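Local atomic coordinates of hypothetical protein PH0107 (Pyrococcus horikoshii, PDB entry 2YZI), a protein that is of unknown function but, as a protein with two CBS domains, probably binds adenosine-containing nucleotides as a regulatory module. Residues L18-S23 with L41-D46. Numbering follows the deposited sequence.
Sequences LGVKPS and LVVIND
Val-20 ties itself to the strand of Val-42 through both backbone polar atoms: its N donates to Val-42 O (3.1 Å) and its O accepts from Ile-44 N (3.0 Å). A third bond, Val-42 N to Leu-18 O (3.2 Å), completes the parallel pairing of 19-20 with 40-44. A long salt bridge spans the far end, Lys-21 NZ to Asp-46 OD1 at 3.9 Å, the lysine chain bending at its last torsion (chi4 -58°). On the face of Val-20 and Val-43, Val-20 CG1 meets Leu-41 CD1 at 3.9 Å, the two side chains crossing near a right angle against helix 26-35, where Leu-32 touches Val-20 and Ala-29 touches Leu-41. Val-43 CG1, anti to its backbone N (chi1 -176°), reaches Pro-22 CG at 3.7 Å. An alanine in place of Pro-22 would probably leave Val-43 CG1 without its ring partner and let the backbone turn more freely here. On the other face, Ile-44 CD1 lies 3.8 Å from Gly-19 CA. Backbone bonds and aliphatic contacts thus join the two parallel strands of a beta-alpha-beta unit in the first CBS domain, while the solvent-exposed ion pair is likely to add little.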
ATOM      1  N   LEU B  18       0.646   8.838  12.343  1.00 29.41           N
ATOM      2  CA  LEU B  18       0.004   8.424  13.579  1.00 28.42           C
ATOM      3  C   LEU B  18       0.781   7.426  14.408  1.00 28.21           C
ATOM      4  O   LEU B  18       1.465   6.554  13.885  1.00 28.18           O
ATOM      5  CB  LEU B  18      -1.397   7.870  13.303  1.00 27.59           C
ATOM      6  CG  LEU B  18      -2.439   8.934  12.956  1.00 29.21           C
ATOM      7  CD1 LEU B  18      -2.221   9.421  11.528  1.00 29.14           C
ATOM      8  CD2 LEU B  18      -3.826   8.365  13.114  1.00 28.06           C
ATOM      9  N   GLY B  19       0.660   7.567  15.719  1.00 27.90           N
ATOM     10  CA  GLY B  19       1.349   6.676  16.627  1.00 27.38           C
ATOM     11  C   GLY B  19       0.409   6.001  17.605  1.00 26.22           C
ATOM     12  O   GLY B  19      -0.689   6.490  17.881  1.00 27.31           O
ATOM     13  N   VAL B  20       0.841   4.855  18.110  1.00 24.74           N
ATOM     14  CA  VAL B  20       0.076   4.106  19.090  1.00 24.79           C
ATOM     15  C   VAL B  20       1.062   3.710  20.176  1.00 24.62           C
ATOM     16  O   VAL B  20       2.271   3.722  19.950  1.00 25.08           O
ATOM     17  CB  VAL B  20      -0.550   2.829  18.477  1.00 25.16           C
ATOM     18  CG1 VAL B  20      -1.577   3.209  17.413  1.00 26.35           C
ATOM     19  CG2 VAL B  20       0.535   1.942  17.877  1.00 23.56           C
ATOM     20  N   LYS B  21       0.561   3.378  21.357  1.00 24.31           N
ATOM     21  CA  LYS B  21       1.446   2.964  22.430  1.00 24.22           C
ATOM     22  C   LYS B  21       1.792   1.491  22.212  1.00 23.99           C
ATOM     23  O   LYS B  21       1.122   0.797  21.444  1.00 22.79           O
ATOM     24  CB  LYS B  21       0.772   3.170  23.789  1.00 26.30           C
ATOM     25  CG  LYS B  21       0.541   4.628  24.136  1.00 28.75           C
ATOM     26  CD  LYS B  21       0.055   4.786  25.566  1.00 33.95           C
ATOM     27  CE  LYS B  21      -0.090   6.253  25.945  1.00 37.47           C
ATOM     28  NZ  LYS B  21       1.192   6.996  25.788  1.00 40.00           N
ATOM     29  N   PRO B  22       2.849   1.000  22.870  1.00 22.90           N
ATOM     30  CA  PRO B  22       3.280  -0.397  22.736  1.00 22.75           C
ATOM     31  C   PRO B  22       2.217  -1.404  23.149  1.00 23.54           C
ATOM     32  O   PRO B  22       2.155  -2.506  22.601  1.00 23.28           O
ATOM     33  CB  PRO B  22       4.510  -0.477  23.638  1.00 21.93           C
ATOM     34  CG  PRO B  22       5.027   0.925  23.627  1.00 23.30           C
ATOM     35  CD  PRO B  22       3.779   1.750  23.726  1.00 22.48           C
ATOM     36  N   SER B  23       1.388  -1.024  24.115  1.00 23.21           N
ATOM     37  CA  SER B  23       0.335  -1.908  24.616  1.00 23.94           C
ATOM     38  C   SER B  23      -0.905  -1.958  23.711  1.00 24.76           C
ATOM     39  O   SER B  23      -1.796  -2.773  23.924  1.00 24.94           O
ATOM     40  CB  SER B  23      -0.076  -1.487  26.034  1.00 23.29           C
ATOM     41  OG  SER B  23      -0.761  -0.249  26.027  1.00 23.47           O
ATOM     42  N   LEU B  41       2.191   2.699  11.098  1.00 16.79           N
ATOM     43  CA  LEU B  41       2.110   3.367  12.381  1.00 15.71           C
ATOM     44  C   LEU B  41       3.454   3.265  13.089  1.00 16.32           C
ATOM     45  O   LEU B  41       4.157   2.265  12.955  1.00 13.04           O
ATOM     46  CB  LEU B  41       1.044   2.699  13.258  1.00 15.22           C
ATOM     47  CG  LEU B  41      -0.440   2.782  12.879  1.00 14.15           C
ATOM     48  CD1 LEU B  41      -1.240   1.886  13.805  1.00 12.10           C
ATOM     49  CD2 LEU B  41      -0.930   4.226  12.989  1.00 15.55           C
ATOM     50  N   VAL B  42       3.813   4.318  13.817  1.00 14.93           N
ATOM     51  CA  VAL B  42       5.026   4.309  14.617  1.00 16.14           C
ATOM     52  C   VAL B  42       4.503   4.015  16.013  1.00 15.90           C
ATOM     53  O   VAL B  42       3.335   4.266  16.301  1.00 14.79           O
ATOM     54  CB  VAL B  42       5.732   5.679  14.641  1.00 16.55           C
ATOM     55  CG1 VAL B  42       6.370   5.964  13.292  1.00 17.91           C
ATOM     56  CG2 VAL B  42       4.729   6.773  15.008  1.00 17.63           C
ATOM     57  N   VAL B  43       5.353   3.478  16.871  1.00 16.93           N
ATOM     58  CA  VAL B  43       4.971   3.164  18.242  1.00 16.07           C
ATOM     59  C   VAL B  43       5.787   4.055  19.169  1.00 17.70           C
ATOM     60  O   VAL B  43       7.011   4.117  19.056  1.00 19.00           O
ATOM     61  CB  VAL B  43       5.261   1.694  18.569  1.00 14.86           C
ATOM     62  CG1 VAL B  43       4.756   1.360  19.982  1.00 15.04           C
ATOM     63  CG2 VAL B  43       4.609   0.801  17.517  1.00 13.43           C
ATOM     64  N   ILE B  44       5.108   4.739  20.086  1.00 18.90           N
ATOM     65  CA  ILE B  44       5.772   5.662  21.003  1.00 19.68           C
ATOM     66  C   ILE B  44       5.697   5.223  22.463  1.00 19.29           C
ATOM     67  O   ILE B  44       4.641   4.802  22.929  1.00 19.02           O
ATOM     68  CB  ILE B  44       5.151   7.069  20.866  1.00 20.79           C
ATOM     69  CG1 ILE B  44       5.457   7.634  19.480  1.00 23.03           C
ATOM     70  CG2 ILE B  44       5.678   7.995  21.925  1.00 20.70           C
ATOM     71  CD1 ILE B  44       4.737   6.928  18.364  1.00 25.54           C
ATOM     72  N   ASN B  45       6.814   5.308  23.179  1.00 18.99           N
ATOM     73  CA  ASN B  45       6.819   4.930  24.596  1.00 21.69           C
ATOM     74  C   ASN B  45       6.258   6.081  25.446  1.00 22.57           C
ATOM     75  O   ASN B  45       5.930   7.141  24.917  1.00 21.20           O
ATOM     76  CB  ASN B  45       8.232   4.571  25.078  1.00 21.48           C
ATOM     77  CG  ASN B  45       9.200   5.736  24.990  1.00 21.26           C
ATOM     78  OD1 ASN B  45       8.828   6.886  25.210  1.00 22.02           O
ATOM     79  ND2 ASN B  45      10.456   5.437  24.682  1.00 22.36           N
ATOM     80  N   ASP B  46       6.172   5.875  26.759  1.00 26.01           N
ATOM     81  CA  ASP B  46       5.616   6.886  27.659  1.00 29.78           C
ATOM     82  C   ASP B  46       6.381   8.197  27.735  1.00 30.10           C
ATOM     83  O   ASP B  46       5.867   9.175  28.270  1.00 29.98           O
ATOM     84  CB  ASP B  46       5.451   6.317  29.074  1.00 32.45           C
ATOM     85  CG  ASP B  46       4.459   5.168  29.130  1.00 35.99           C
ATOM     86  OD1 ASP B  46       3.377   5.281  28.512  1.00 36.63           O
ATOM     87  OD2 ASP B  46       4.755   4.152  29.801  1.00 38.80           O
TER